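Local coordinates for cell wall binding protein cwp8 (Peptoclostridium difficile, PDB 5J6Q) that probably anchors to the Clostridium difficile cell wall through its three CWB2 domains, as part of the bacterium's S-layer-associated set of cell wall proteins, at residues A96-V100 and I122-V128; S302-D308 and E354-V358; L363-I368 and L385-S391. Residues are numbered along the deposited sequence.

An elongated surface protein can combine separate domains that each close their own contacts, and the three examples here come in series along the chain, 1, 2, then 3. Contact 1 lies within Cwp8 domain 2, where helix 96-111 covers a three-stranded antiparallel sheet. Contacts 2 and 3 lie across the chain's centre, their centres 91 and 105 Å from that of contact 1. They are neighbours, centres 15 Å apart, around the parallel sheet 339-342, 313-318, 367-371, 392-396 of the CWB2 region. Helix 349-359 of contact 2 leads into strand 367-371 of contact 3, and Ile355 and Leu356 pack on Leu388. Contact 1 thus belongs to a distant domain, contacts 2 and 3 to the probable wall-anchoring part.

Contact 1. Residues A96-V100 and I122-V128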
ATOM      1  N   ALA A  96     -34.916  41.038 -32.085  1.00 70.57           N
ATOM      2  CA  ALA A  96     -35.073  41.854 -33.301  1.00 68.13           C
ATOM      3  C   ALA A  96     -33.724  42.229 -33.864  1.00 64.53           C
ATOM      4  O   ALA A  96     -33.518  42.192 -35.075  1.00 64.18           O
ATOM      5  CB  ALA A  96     -35.848  43.143 -32.992  1.00 65.21           C
ATOM      6  N   GLN A  97     -32.807  42.571 -32.985  1.00 63.26           N
ATOM      7  CA  GLN A  97     -31.474  42.987 -33.375  1.00 69.55           C
ATOM      8  C   GLN A  97     -30.613  41.798 -33.996  1.00 72.40           C
ATOM      9  O   GLN A  97     -29.681  42.078 -34.721  1.00 70.97           O
ATOM     10  CB  GLN A  97     -30.772  43.583 -32.153  1.00 68.40           C
ATOM     11  CG  GLN A  97     -29.383  44.108 -32.444  1.00 73.07           C
ATOM     12  CD  GLN A  97     -29.357  45.256 -33.425  1.00 82.37           C
ATOM     13  OE1 GLN A  97     -30.390  45.848 -33.818  1.00 86.75           O
ATOM     14  NE2 GLN A  97     -28.161  45.586 -33.869  1.00 85.37           N
ATOM     15  N   GLU A  98     -30.911  40.531 -33.699  1.00 74.54           N
ATOM     16  CA  GLU A  98     -30.179  39.443 -34.330  1.00 83.22           C
ATOM     17  C   GLU A  98     -30.486  39.521 -35.823  1.00 84.52           C
ATOM     18  O   GLU A  98     -29.594  39.445 -36.644  1.00 85.58           O
ATOM     19  CB  GLU A  98     -30.629  38.093 -33.769  1.00 83.94           C
ATOM     20  CG  GLU A  98     -30.003  37.804 -32.418  1.00 91.82           C
ATOM     21  CD  GLU A  98     -30.138  36.356 -32.012  1.00 96.39           C
ATOM     22  OE1 GLU A  98     -30.000  36.060 -30.808  1.00 97.97           O
ATOM     23  OE2 GLU A  98     -30.392  35.515 -32.895  1.00100.19           O
ATOM     24  N   ILE A  99     -31.769  39.701 -36.164  1.00 83.64           N
ATOM     25  CA  ILE A  99     -32.179  39.818 -37.550  1.00 80.30           C
ATOM     26  C   ILE A  99     -31.386  40.889 -38.315  1.00 82.30           C
ATOM     27  O   ILE A  99     -30.919  40.615 -39.414  1.00 82.76           O
ATOM     28  CB  ILE A  99     -33.670  40.169 -37.572  1.00 73.92           C
ATOM     29  CG1 ILE A  99     -34.483  39.023 -36.971  1.00 69.24           C
ATOM     30  CG2 ILE A  99     -34.121  40.487 -39.013  1.00 69.29           C
ATOM     31  CD1 ILE A  99     -35.982  39.325 -36.910  1.00 62.88           C
ATOM     32  N   VAL A 100     -31.215  42.093 -37.739  1.00 85.04           N
ATOM     33  CA  VAL A 100     -30.566  43.160 -38.501  1.00 91.48           C
ATOM     34  C   VAL A 100     -29.101  42.905 -38.576  1.00 90.87           C
ATOM     35  O   VAL A 100     -28.441  43.387 -39.485  1.00 90.15           O
ATOM     36  CB  VAL A 100     -30.850  44.556 -37.895  1.00 94.45           C
ATOM     37  CG1 VAL A 100     -32.350  44.765 -37.725  1.00 99.05           C
ATOM     38  CG2 VAL A 100     -30.137  44.716 -36.566  1.00 97.52           C
ATOM     39  N   ILE A 122     -36.295  47.883 -37.597  1.00 68.86           N
ATOM     40  CA  ILE A 122     -37.033  47.294 -36.490  1.00 66.50           C
ATOM     41  C   ILE A 122     -38.394  48.015 -36.460  1.00 65.22           C
ATOM     42  O   ILE A 122     -38.419  49.232 -36.527  1.00 63.80           O
ATOM     43  CB  ILE A 122     -36.227  47.476 -35.194  1.00 64.07           C
ATOM     44  CG1 ILE A 122     -34.819  46.888 -35.417  1.00 62.70           C
ATOM     45  CG2 ILE A 122     -36.957  46.817 -33.990  1.00 56.38           C
ATOM     46  CD1 ILE A 122     -34.018  46.687 -34.141  1.00 63.17           C
ATOM     47  N   LYS A 123     -39.482  47.268 -36.352  1.00 65.38           N
ATOM     48  CA  LYS A 123     -40.822  47.791 -36.394  1.00 65.11           C
ATOM     49  C   LYS A 123     -41.542  47.637 -35.066  1.00 63.75           C
ATOM     50  O   LYS A 123     -42.554  48.259 -34.847  1.00 65.58           O
ATOM     51  CB  LYS A 123     -41.571  47.067 -37.517  1.00 65.61           C
ATOM     52  CG  LYS A 123     -42.004  48.011 -38.626  1.00 72.24           C
ATOM     53  CD  LYS A 123     -40.975  48.118 -39.744  1.00 78.34           C
ATOM     54  CE  LYS A 123     -41.602  48.668 -41.007  1.00 80.48           C
ATOM     55  NZ  LYS A 123     -41.567  50.156 -41.054  1.00 80.65           N
ATOM     56  N   SER A 124     -41.006  46.817 -34.194  1.00 63.97           N
ATOM     57  CA  SER A 124     -41.530  46.539 -32.847  1.00 63.45           C
ATOM     58  C   SER A 124     -40.481  45.682 -32.118  1.00 63.31           C
ATOM     59  O   SER A 124     -39.472  45.339 -32.740  1.00 66.11           O
ATOM     60  CB  SER A 124     -42.875  45.803 -32.908  1.00 64.31           C
ATOM     61  OG  SER A 124     -42.771  44.479 -33.435  1.00 62.42           O
ATOM     62  N   THR A 125     -40.697  45.336 -30.859  1.00 61.34           N
ATOM     63  CA  THR A 125     -39.771  44.527 -30.106  1.00 68.63           C
ATOM     64  C   THR A 125     -39.550  43.115 -30.705  1.00 69.12           C
ATOM     65  O   THR A 125     -38.547  42.521 -30.351  1.00 66.74           O
ATOM     66  CB  THR A 125     -40.262  44.341 -28.673  1.00 74.04           C
ATOM     67  OG1 THR A 125     -41.594  43.828 -28.736  1.00 75.06           O
ATOM     68  CG2 THR A 125     -40.222  45.653 -27.874  1.00 76.92           C
ATOM     69  N   ASN A 126     -40.443  42.579 -31.577  1.00 68.25           N
ATOM     70  CA  ASN A 126     -40.150  41.250 -32.082  1.00 75.05           C
ATOM     71  C   ASN A 126     -40.439  41.067 -33.565  1.00 75.31           C
ATOM     72  O   ASN A 126     -40.725  39.937 -33.988  1.00 74.37           O
ATOM     73  CB  ASN A 126     -40.886  40.203 -31.251  1.00 74.81           C
ATOM     74  CG  ASN A 126     -42.374  40.374 -31.192  1.00 75.78           C
ATOM     75  OD1 ASN A 126     -42.948  41.245 -31.841  1.00 73.14           O
ATOM     76  ND2 ASN A 126     -43.079  39.552 -30.432  1.00 78.38           N
ATOM     77  N   THR A 127     -40.356  42.174 -34.350  1.00 71.22           N
ATOM     78  CA  THR A 127     -40.550  42.149 -35.806  1.00 64.80           C
ATOM     79  C   THR A 127     -39.594  43.119 -36.455  1.00 64.80           C
ATOM     80  O   THR A 127     -39.382  44.211 -35.935  1.00 68.02           O
ATOM     81  CB  THR A 127     -41.972  42.542 -36.236  1.00 62.93           C
ATOM     82  OG1 THR A 127     -42.285  43.845 -35.710  1.00 63.93           O
ATOM     83  CG2 THR A 127     -43.009  41.544 -35.751  1.00 59.33           C
ATOM     84  N   VAL A 128     -39.019  42.726 -37.584  1.00 69.36           N
ATOM     85  CA  VAL A 128     -38.096  43.515 -38.393  1.00 73.89           C
ATOM     86  C   VAL A 128     -38.517  43.343 -39.865  1.00 80.31           C
ATOM     87  O   VAL A 128     -38.790  42.223 -40.317  1.00 84.29           O
ATOM     88  CB  VAL A 128     -36.631  43.051 -38.208  1.00 75.04           C
ATOM     89  CG1 VAL A 128     -35.687  43.919 -39.045  1.00 72.13           C
ATOM     90  CG2 VAL A 128     -36.237  43.101 -36.742  1.00 74.37           C
TER
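A helix laid over a β-hairpin illustrates how small and branched side chains share one apolar layer. Here the start of helix 96-111 covers the hairpin formed by strands 118-124 and 127-132, part of a three-stranded antiparallel sheet in domain 2 of Cwp8. The axes of helix 96-100 and strand 122-124 approach to 9.7 Å and run nearly antiparallel, at 161°. Ala96 allows the closest backbone approach, its CA lying 5.3 Å from that of Asn126 in the turn, and its CB rests 3.8 Å from Thr125 O.

Val128, in the t rotamer, points into the layer: its CG1 meets Val100 CG1 at 3.7 Å, its CG2 meets Ala96 CB at 3.8 Å, and its CB lies 3.7 Å from Ile99 CG2. Leu142 of strand 140-143 also touches Ile99. Chi1 m of Ile122 sets CG2 4.0 Å from Ala96 CB and CG1 4.0 Å from Val100 CG1, while chi2 t directs CD1 to Gln97. Gln97 starts away from the hairpin, but chi1 t and chi2 p bring its amide back, OE1 reaching 3.7 Å from Ile122 CD1. Behind the layer, Ser124 and Thr127, both p, bridge the turn through a very short hydrogen bond, OG to OG1 at 2.4 Å.

Contact 2. Residues S302-D308 and E354-V358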
ATOM      1  N   SER A 302      12.897 -14.517  10.527  1.00 40.11           N
ATOM      2  CA  SER A 302      14.044 -15.252   9.972  1.00 44.88           C
ATOM      3  C   SER A 302      14.484 -14.616   8.637  1.00 44.89           C
ATOM      4  O   SER A 302      15.688 -14.395   8.430  1.00 42.54           O
ATOM      5  CB  SER A 302      13.720 -16.728   9.789  1.00 43.22           C
ATOM      6  OG  SER A 302      14.914 -17.449   9.549  1.00 47.11           O
ATOM      7  N   LYS A 303      13.533 -14.269   7.753  1.00 44.87           N
ATOM      8  CA  LYS A 303      13.981 -13.596   6.528  1.00 44.29           C
ATOM      9  C   LYS A 303      14.690 -12.272   6.797  1.00 46.60           C
ATOM     10  O   LYS A 303      15.593 -11.906   6.044  1.00 43.97           O
ATOM     11  CB  LYS A 303      12.825 -13.381   5.597  1.00 42.32           C
ATOM     12  CG  LYS A 303      12.384 -14.766   5.050  1.00 41.33           C
ATOM     13  CD  LYS A 303      10.938 -14.602   4.638  1.00 59.39           C
ATOM     14  CE  LYS A 303      10.394 -15.779   3.856  1.00 68.28           C
ATOM     15  NZ  LYS A 303       9.354 -15.287   2.919  1.00 68.75           N
ATOM     16  N   GLU A 304      14.333 -11.578   7.897  1.00 40.97           N
ATOM     17  CA  GLU A 304      14.980 -10.338   8.169  1.00 41.26           C
ATOM     18  C   GLU A 304      16.366 -10.597   8.674  1.00 43.16           C
ATOM     19  O   GLU A 304      17.291  -9.868   8.322  1.00 43.25           O
ATOM     20  CB  GLU A 304      14.180  -9.507   9.182  1.00 38.89           C
ATOM     21  CG  GLU A 304      14.724  -8.109   9.305  1.00 48.53           C
ATOM     22  CD  GLU A 304      14.530  -7.274   8.024  1.00 58.12           C
ATOM     23  OE1 GLU A 304      13.507  -7.489   7.280  1.00 57.67           O
ATOM     24  OE2 GLU A 304      15.394  -6.403   7.800  1.00 51.79           O
ATOM     25  N   ARG A 305      16.531 -11.645   9.479  1.00 42.42           N
ATOM     26  CA  ARG A 305      17.830 -11.951  10.040  1.00 47.08           C
ATOM     27  C   ARG A 305      18.789 -12.632   9.050  1.00 49.73           C
ATOM     28  O   ARG A 305      19.988 -12.364   9.126  1.00 49.62           O
ATOM     29  CB  ARG A 305      17.664 -12.881  11.266  1.00 47.37           C
ATOM     30  CG  ARG A 305      16.855 -12.164  12.351  1.00 47.52           C
ATOM     31  CD  ARG A 305      16.735 -12.971  13.622  1.00 46.11           C
ATOM     32  NE  ARG A 305      18.047 -13.360  14.137  1.00 40.78           N
ATOM     33  CZ  ARG A 305      18.279 -14.512  14.725  1.00 39.64           C
ATOM     34  NH1 ARG A 305      19.509 -14.802  15.157  1.00 50.86           N
ATOM     35  NH2 ARG A 305      17.294 -15.380  14.918  1.00 43.38           N
ATOM     36  N   PHE A 306      18.302 -13.509   8.152  1.00 48.86           N
ATOM     37  CA  PHE A 306      19.268 -14.207   7.296  1.00 50.56           C
ATOM     38  C   PHE A 306      18.972 -14.283   5.804  1.00 49.60           C
ATOM     39  O   PHE A 306      17.863 -14.592   5.379  1.00 47.86           O
ATOM     40  CB  PHE A 306      19.444 -15.668   7.733  1.00 49.54           C
ATOM     41  CG  PHE A 306      19.625 -15.887   9.225  1.00 52.53           C
ATOM     42  CD1 PHE A 306      18.535 -16.151  10.036  1.00 45.83           C
ATOM     43  CD2 PHE A 306      20.874 -15.809   9.803  1.00 49.65           C
ATOM     44  CE1 PHE A 306      18.689 -16.318  11.391  1.00 45.44           C
ATOM     45  CE2 PHE A 306      21.025 -15.982  11.155  1.00 57.72           C
ATOM     46  CZ  PHE A 306      19.920 -16.236  11.955  1.00 49.69           C
ATOM     47  N   LYS A 307      20.020 -14.002   5.028  1.00 52.30           N
ATOM     48  CA  LYS A 307      20.004 -14.161   3.591  1.00 55.14           C
ATOM     49  C   LYS A 307      20.050 -15.685   3.372  1.00 54.01           C
ATOM     50  O   LYS A 307      20.381 -16.409   4.297  1.00 54.95           O
ATOM     51  CB  LYS A 307      21.219 -13.478   2.954  1.00 56.94           C
ATOM     52  CG  LYS A 307      21.138 -11.971   2.995  1.00 67.51           C
ATOM     53  CD  LYS A 307      22.430 -11.359   2.386  1.00 80.96           C
ATOM     54  CE  LYS A 307      22.525  -9.848   2.558  1.00 84.59           C
ATOM     55  NZ  LYS A 307      23.374  -9.465   3.728  1.00 89.28           N
ATOM     56  N   ASP A 308      19.680 -16.186   2.188  1.00 58.60           N
ATOM     57  CA  ASP A 308      19.685 -17.661   1.933  1.00 60.07           C
ATOM     58  C   ASP A 308      20.946 -18.310   2.359  1.00 56.52           C
ATOM     59  O   ASP A 308      22.008 -17.759   2.107  1.00 55.68           O
ATOM     60  CB  ASP A 308      19.473 -18.020   0.423  1.00 59.49           C
ATOM     61  CG  ASP A 308      18.180 -17.447  -0.078  1.00 66.20           C
ATOM     62  OD1 ASP A 308      17.256 -17.263   0.749  1.00 69.19           O
ATOM     63  OD2 ASP A 308      18.087 -17.155  -1.291  1.00 70.11           O
ATOM     64  N   GLU A 354      11.485 -22.871   5.701  1.00 44.26           N
ATOM     65  CA  GLU A 354      12.441 -21.788   6.115  1.00 39.73           C
ATOM     66  C   GLU A 354      13.687 -22.475   6.610  1.00 38.86           C
ATOM     67  O   GLU A 354      14.787 -21.935   6.448  1.00 41.85           O
ATOM     68  CB  GLU A 354      11.870 -20.803   7.215  1.00 34.11           C
ATOM     69  CG  GLU A 354      12.859 -19.764   7.716  1.00 39.01           C
ATOM     70  CD  GLU A 354      13.137 -18.634   6.697  1.00 45.76           C
ATOM     71  OE1 GLU A 354      13.808 -17.702   7.077  1.00 42.61           O
ATOM     72  OE2 GLU A 354      12.722 -18.704   5.516  1.00 50.18           O
ATOM     73  N   ILE A 355      13.550 -23.643   7.249  1.00 42.36           N
ATOM     74  CA  ILE A 355      14.787 -24.400   7.618  1.00 43.27           C
ATOM     75  C   ILE A 355      15.742 -24.591   6.360  1.00 46.00           C
ATOM     76  O   ILE A 355      16.940 -24.319   6.420  1.00 46.15           O
ATOM     77  CB  ILE A 355      14.456 -25.809   8.105  1.00 46.54           C
ATOM     78  CG1 ILE A 355      13.553 -25.716   9.346  1.00 44.70           C
ATOM     79  CG2 ILE A 355      15.848 -26.632   8.470  1.00 41.34           C
ATOM     80  CD1 ILE A 355      14.336 -25.193  10.474  1.00 44.03           C
ATOM     81  N   LEU A 356      15.176 -25.027   5.248  1.00 53.45           N
ATOM     82  CA  LEU A 356      15.983 -25.264   4.041  1.00 58.42           C
ATOM     83  C   LEU A 356      16.624 -24.030   3.540  1.00 54.09           C
ATOM     84  O   LEU A 356      17.799 -24.000   3.208  1.00 55.58           O
ATOM     85  CB  LEU A 356      15.088 -25.853   2.951  1.00 57.80           C
ATOM     86  CG  LEU A 356      14.512 -27.229   3.303  1.00 68.95           C
ATOM     87  CD1 LEU A 356      13.705 -27.747   2.086  1.00 70.23           C
ATOM     88  CD2 LEU A 356      15.601 -28.238   3.668  1.00 71.99           C
ATOM     89  N   ARG A 357      15.866 -22.961   3.516  1.00 55.52           N
ATOM     90  CA  ARG A 357      16.316 -21.685   2.991  1.00 50.57           C
ATOM     91  C   ARG A 357      17.457 -21.137   3.750  1.00 53.59           C
ATOM     92  O   ARG A 357      18.437 -20.693   3.112  1.00 51.93           O
ATOM     93  CB  ARG A 357      15.179 -20.626   3.001  1.00 55.44           C
ATOM     94  CG  ARG A 357      15.547 -19.408   2.126  1.00 52.93           C
ATOM     95  CD  ARG A 357      14.680 -18.147   2.373  1.00 50.66           C
ATOM     96  NE  ARG A 357      14.751 -17.667   3.759  1.00 47.43           N
ATOM     97  CZ  ARG A 357      15.676 -16.841   4.220  1.00 54.71           C
ATOM     98  NH1 ARG A 357      16.617 -16.365   3.421  1.00 42.02           N
ATOM     99  NH2 ARG A 357      15.668 -16.486   5.518  1.00 49.51           N
ATOM    100  N   VAL A 358      17.393 -21.168   5.129  1.00 52.11           N
ATOM    101  CA  VAL A 358      18.496 -20.514   5.848  1.00 50.33           C
ATOM    102  C   VAL A 358      19.706 -21.400   6.025  1.00 49.28           C
ATOM    103  O   VAL A 358      20.786 -20.832   6.148  1.00 49.95           O
ATOM    104  CB  VAL A 358      18.026 -19.930   7.226  1.00 45.18           C
ATOM    105  CG1 VAL A 358      16.879 -18.949   7.011  1.00 42.48           C
ATOM    106  CG2 VAL A 358      17.600 -21.046   8.184  1.00 41.41           C
TER
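How a guanidinium becomes fully hydrogen-bonded is the lesson of this salt-bridge network in the first CWB2 region, where the end of helix 294-305 meets helix 349-359. All five N-H groups of Arg357 find an acceptor. Two form salt bridges with Glu354, one turn earlier in the same helix: NE to OE2 at 2.9 Å and NH2 to OE1 at 2.7 Å, although the position of OE1 is less certain. Two more converge on one carbonyl, since NH1 and NH2 each donate to Phe306 O at 2.9 Å. Phe306 is the first residue to leave the helix, so its oxygen is offered to the arginine rather than to the helical pattern, while its own N still binds Ser302 O at 2.8 Å.

Ser302 OG adds a weak hydrogen bond to Glu354 OE1 at 2.7 Å. The aliphatic part of Lys303 covers one face of the guanidinium, CG lying 3.7 Å from Arg357 NH2. Beneath this polar group, Phe306 CB packs on Val358 CG1 at 4.2 Å, and backbone hydrogen bonds pair Arg357 with Gly309 and Val358 with Ala311. The fifth N-H reaches a second carboxylate in another salt bridge, Arg357 NH1 to Asp308 OD1 at 2.9 Å.

Contact 3. Residues L363-I368 and L385-S391; sequences LSSKKI and LSKLGVS
In this β-α-β unit, the loop after helix 379-386 passes beside the start of strand 367-371 before entering strand 392-396. The first segment makes a 3-10 turn at 363-365, closed by Lys366 N to Leu363 O at 2.7 Å, then becomes extended through Ile368 (m,t). Along the second, Leu385 (m,t) sets CD2 4.3 Å from Ile368 CD1. Leu388 N bonds Leu385 O at 3.1 Å, and Leu388 CD2 lies 3.7 Å from CD2 of Leu363, whose chi1 p and chi2 near 92° turn its methyls here. Gly389, at phi 110°, psi 24°, breaks the helical path in a conformation that calls for glycine; its O is 3.3 Å from Leu363 CD1. Val390 is extended (-75°/155°), chi1 m, its CA 4.5 Å from that of Ser364 and its CG1 3.8 Å from Ile368 CD1. Ser391 N comes 2.8 Å from Lys366 O, and Ser391 CB 3.1 Å from Ser364 O. Side-chain contacts are chiefly apolar, and the Lys366 ammonium bonds outside the two segments, to Leu359 O, Asn362 OD1 and Ala311 O.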
ATOM      1  N   LEU A 363      24.200 -27.583   4.812  1.00 59.17           N
ATOM      2  CA  LEU A 363      23.465 -27.937   6.039  1.00 61.59           C
ATOM      3  C   LEU A 363      24.217 -29.063   6.774  1.00 64.56           C
ATOM      4  O   LEU A 363      24.149 -29.181   8.008  1.00 61.79           O
ATOM      5  CB  LEU A 363      22.006 -28.367   5.711  1.00 68.51           C
ATOM      6  CG  LEU A 363      21.869 -29.507   4.664  1.00 73.45           C
ATOM      7  CD1 LEU A 363      21.815 -30.845   5.341  1.00 73.75           C
ATOM      8  CD2 LEU A 363      20.589 -29.353   3.895  1.00 74.57           C
ATOM      9  N   SER A 364      24.997 -29.860   6.009  1.00 63.98           N
ATOM     10  CA  SER A 364      25.766 -30.994   6.571  1.00 62.45           C
ATOM     11  C   SER A 364      26.705 -30.546   7.702  1.00 62.44           C
ATOM     12  O   SER A 364      27.001 -31.343   8.577  1.00 64.36           O
ATOM     13  CB  SER A 364      26.570 -31.714   5.470  1.00 62.94           C
ATOM     14  OG  SER A 364      27.602 -30.887   4.948  1.00 66.04           O
ATOM     15  N   SER A 365      27.168 -29.304   7.713  1.00 65.65           N
ATOM     16  CA  SER A 365      28.000 -28.868   8.836  1.00 70.90           C
ATOM     17  C   SER A 365      27.178 -28.073   9.907  1.00 74.73           C
ATOM     18  O   SER A 365      27.784 -27.476  10.800  1.00 75.49           O
ATOM     19  CB  SER A 365      29.097 -27.964   8.311  1.00 73.31           C
ATOM     20  OG  SER A 365      28.551 -27.149   7.288  1.00 76.54           O
ATOM     21  N   LYS A 366      25.819 -28.047   9.814  1.00 72.20           N
ATOM     22  CA  LYS A 366      25.052 -27.288  10.784  1.00 65.32           C
ATOM     23  C   LYS A 366      24.184 -28.150  11.625  1.00 60.92           C
ATOM     24  O   LYS A 366      23.895 -29.315  11.313  1.00 59.46           O
ATOM     25  CB  LYS A 366      24.224 -26.235  10.055  1.00 64.37           C
ATOM     26  CG  LYS A 366      25.143 -25.278   9.307  1.00 53.23           C
ATOM     27  CD  LYS A 366      24.463 -24.611   8.169  1.00 44.32           C
ATOM     28  CE  LYS A 366      25.401 -23.522   7.610  1.00 43.95           C
ATOM     29  NZ  LYS A 366      24.736 -22.778   6.533  1.00 46.91           N
ATOM     30  N   LYS A 367      23.764 -27.563  12.722  1.00 59.28           N
ATOM     31  CA  LYS A 367      22.928 -28.209  13.700  1.00 55.93           C
ATOM     32  C   LYS A 367      21.514 -27.572  13.910  1.00 54.74           C
ATOM     33  O   LYS A 367      21.307 -26.401  13.688  1.00 55.04           O
ATOM     34  CB  LYS A 367      23.670 -28.151  15.021  1.00 62.63           C
ATOM     35  CG  LYS A 367      24.722 -29.237  15.123  1.00 75.65           C
ATOM     36  CD  LYS A 367      26.070 -28.640  15.434  1.00 85.09           C
ATOM     37  CE  LYS A 367      26.356 -28.724  16.908  1.00 92.67           C
ATOM     38  NZ  LYS A 367      27.496 -27.849  17.275  1.00 96.03           N
ATOM     39  N   ILE A 368      20.603 -28.386  14.359  1.00 50.94           N
ATOM     40  CA  ILE A 368      19.238 -28.074  14.677  1.00 54.48           C
ATOM     41  C   ILE A 368      19.085 -28.447  16.177  1.00 58.86           C
ATOM     42  O   ILE A 368      19.252 -29.637  16.516  1.00 54.66           O
ATOM     43  CB  ILE A 368      18.216 -28.880  13.854  1.00 51.77           C
ATOM     44  CG1 ILE A 368      18.290 -28.494  12.353  1.00 51.36           C
ATOM     45  CG2 ILE A 368      16.802 -28.645  14.420  1.00 46.66           C
ATOM     46  CD1 ILE A 368      17.373 -29.381  11.506  1.00 50.19           C
ATOM     47  N   LEU A 385      13.257 -34.946  11.356  1.00 72.54           N
ATOM     48  CA  LEU A 385      14.335 -34.001  11.168  1.00 69.01           C
ATOM     49  C   LEU A 385      15.662 -34.728  10.988  1.00 68.06           C
ATOM     50  O   LEU A 385      16.523 -34.206  10.306  1.00 66.31           O
ATOM     51  CB  LEU A 385      14.410 -33.061  12.375  1.00 70.87           C
ATOM     52  CG  LEU A 385      13.248 -32.080  12.462  1.00 74.09           C
ATOM     53  CD1 LEU A 385      13.202 -31.506  13.865  1.00 76.12           C
ATOM     54  CD2 LEU A 385      13.423 -30.970  11.438  1.00 73.60           C
ATOM     55  N   SER A 386      15.839 -35.922  11.613  1.00 69.79           N
ATOM     56  CA  SER A 386      17.083 -36.665  11.428  1.00 72.63           C
ATOM     57  C   SER A 386      17.184 -37.143   9.993  1.00 67.53           C
ATOM     58  O   SER A 386      18.258 -37.514   9.570  1.00 65.08           O
ATOM     59  CB  SER A 386      17.165 -37.867  12.371  1.00 75.74           C
ATOM     60  OG  SER A 386      16.126 -38.801  12.126  1.00 83.06           O
ATOM     61  N   LYS A 387      16.076 -37.125   9.228  1.00 62.71           N
ATOM     62  CA  LYS A 387      16.133 -37.581   7.837  1.00 59.86           C
ATOM     63  C   LYS A 387      16.733 -36.531   6.948  1.00 59.67           C
ATOM     64  O   LYS A 387      17.048 -36.823   5.798  1.00 59.47           O
ATOM     65  CB  LYS A 387      14.755 -37.979   7.296  1.00 62.46           C
ATOM     66  CG  LYS A 387      13.974 -38.889   8.266  1.00 71.98           C
ATOM     67  CD  LYS A 387      14.192 -40.369   7.982  1.00 79.72           C
ATOM     68  CE  LYS A 387      14.394 -41.163   9.248  1.00 81.60           C
ATOM     69  NZ  LYS A 387      13.096 -41.591   9.841  1.00 88.21           N
ATOM     70  N   LEU A 388      16.907 -35.311   7.448  1.00 57.95           N
ATOM     71  CA  LEU A 388      17.477 -34.238   6.609  1.00 64.26           C
ATOM     72  C   LEU A 388      18.948 -34.460   6.226  1.00 60.86           C
ATOM     73  O   LEU A 388      19.297 -34.341   5.066  1.00 58.62           O
ATOM     74  CB  LEU A 388      17.411 -32.850   7.283  1.00 64.59           C
ATOM     75  CG  LEU A 388      16.873 -31.769   6.372  1.00 66.06           C
ATOM     76  CD1 LEU A 388      16.446 -30.557   7.200  1.00 69.76           C
ATOM     77  CD2 LEU A 388      17.932 -31.370   5.377  1.00 68.13           C
ATOM     78  N   GLY A 389      19.783 -34.727   7.205  1.00 61.23           N
ATOM     79  CA  GLY A 389      21.205 -34.873   6.963  1.00 61.54           C
ATOM     80  C   GLY A 389      21.999 -33.734   7.539  1.00 60.77           C
ATOM     81  O   GLY A 389      23.093 -33.420   7.045  1.00 60.06           O
ATOM     82  N   VAL A 390      21.438 -33.045   8.575  1.00 59.47           N
ATOM     83  CA  VAL A 390      22.229 -31.978   9.224  1.00 56.04           C
ATOM     84  C   VAL A 390      23.322 -32.610  10.116  1.00 56.35           C
ATOM     85  O   VAL A 390      23.161 -33.735  10.595  1.00 57.18           O
ATOM     86  CB  VAL A 390      21.348 -30.998  10.113  1.00 54.24           C
ATOM     87  CG1 VAL A 390      20.343 -30.234   9.240  1.00 49.75           C
ATOM     88  CG2 VAL A 390      20.630 -31.769  11.219  1.00 44.80           C
ATOM     89  N   SER A 391      24.422 -31.879  10.369  1.00 60.69           N
ATOM     90  CA  SER A 391      25.502 -32.369  11.220  1.00 63.60           C
ATOM     91  C   SER A 391      24.957 -33.028  12.476  1.00 66.26           C
ATOM     92  O   SER A 391      25.489 -34.046  12.899  1.00 69.37           O
ATOM     93  CB  SER A 391      26.421 -31.214  11.601  1.00 64.50           C
ATOM     94  OG  SER A 391      27.390 -31.595  12.563  1.00 65.72           O
TER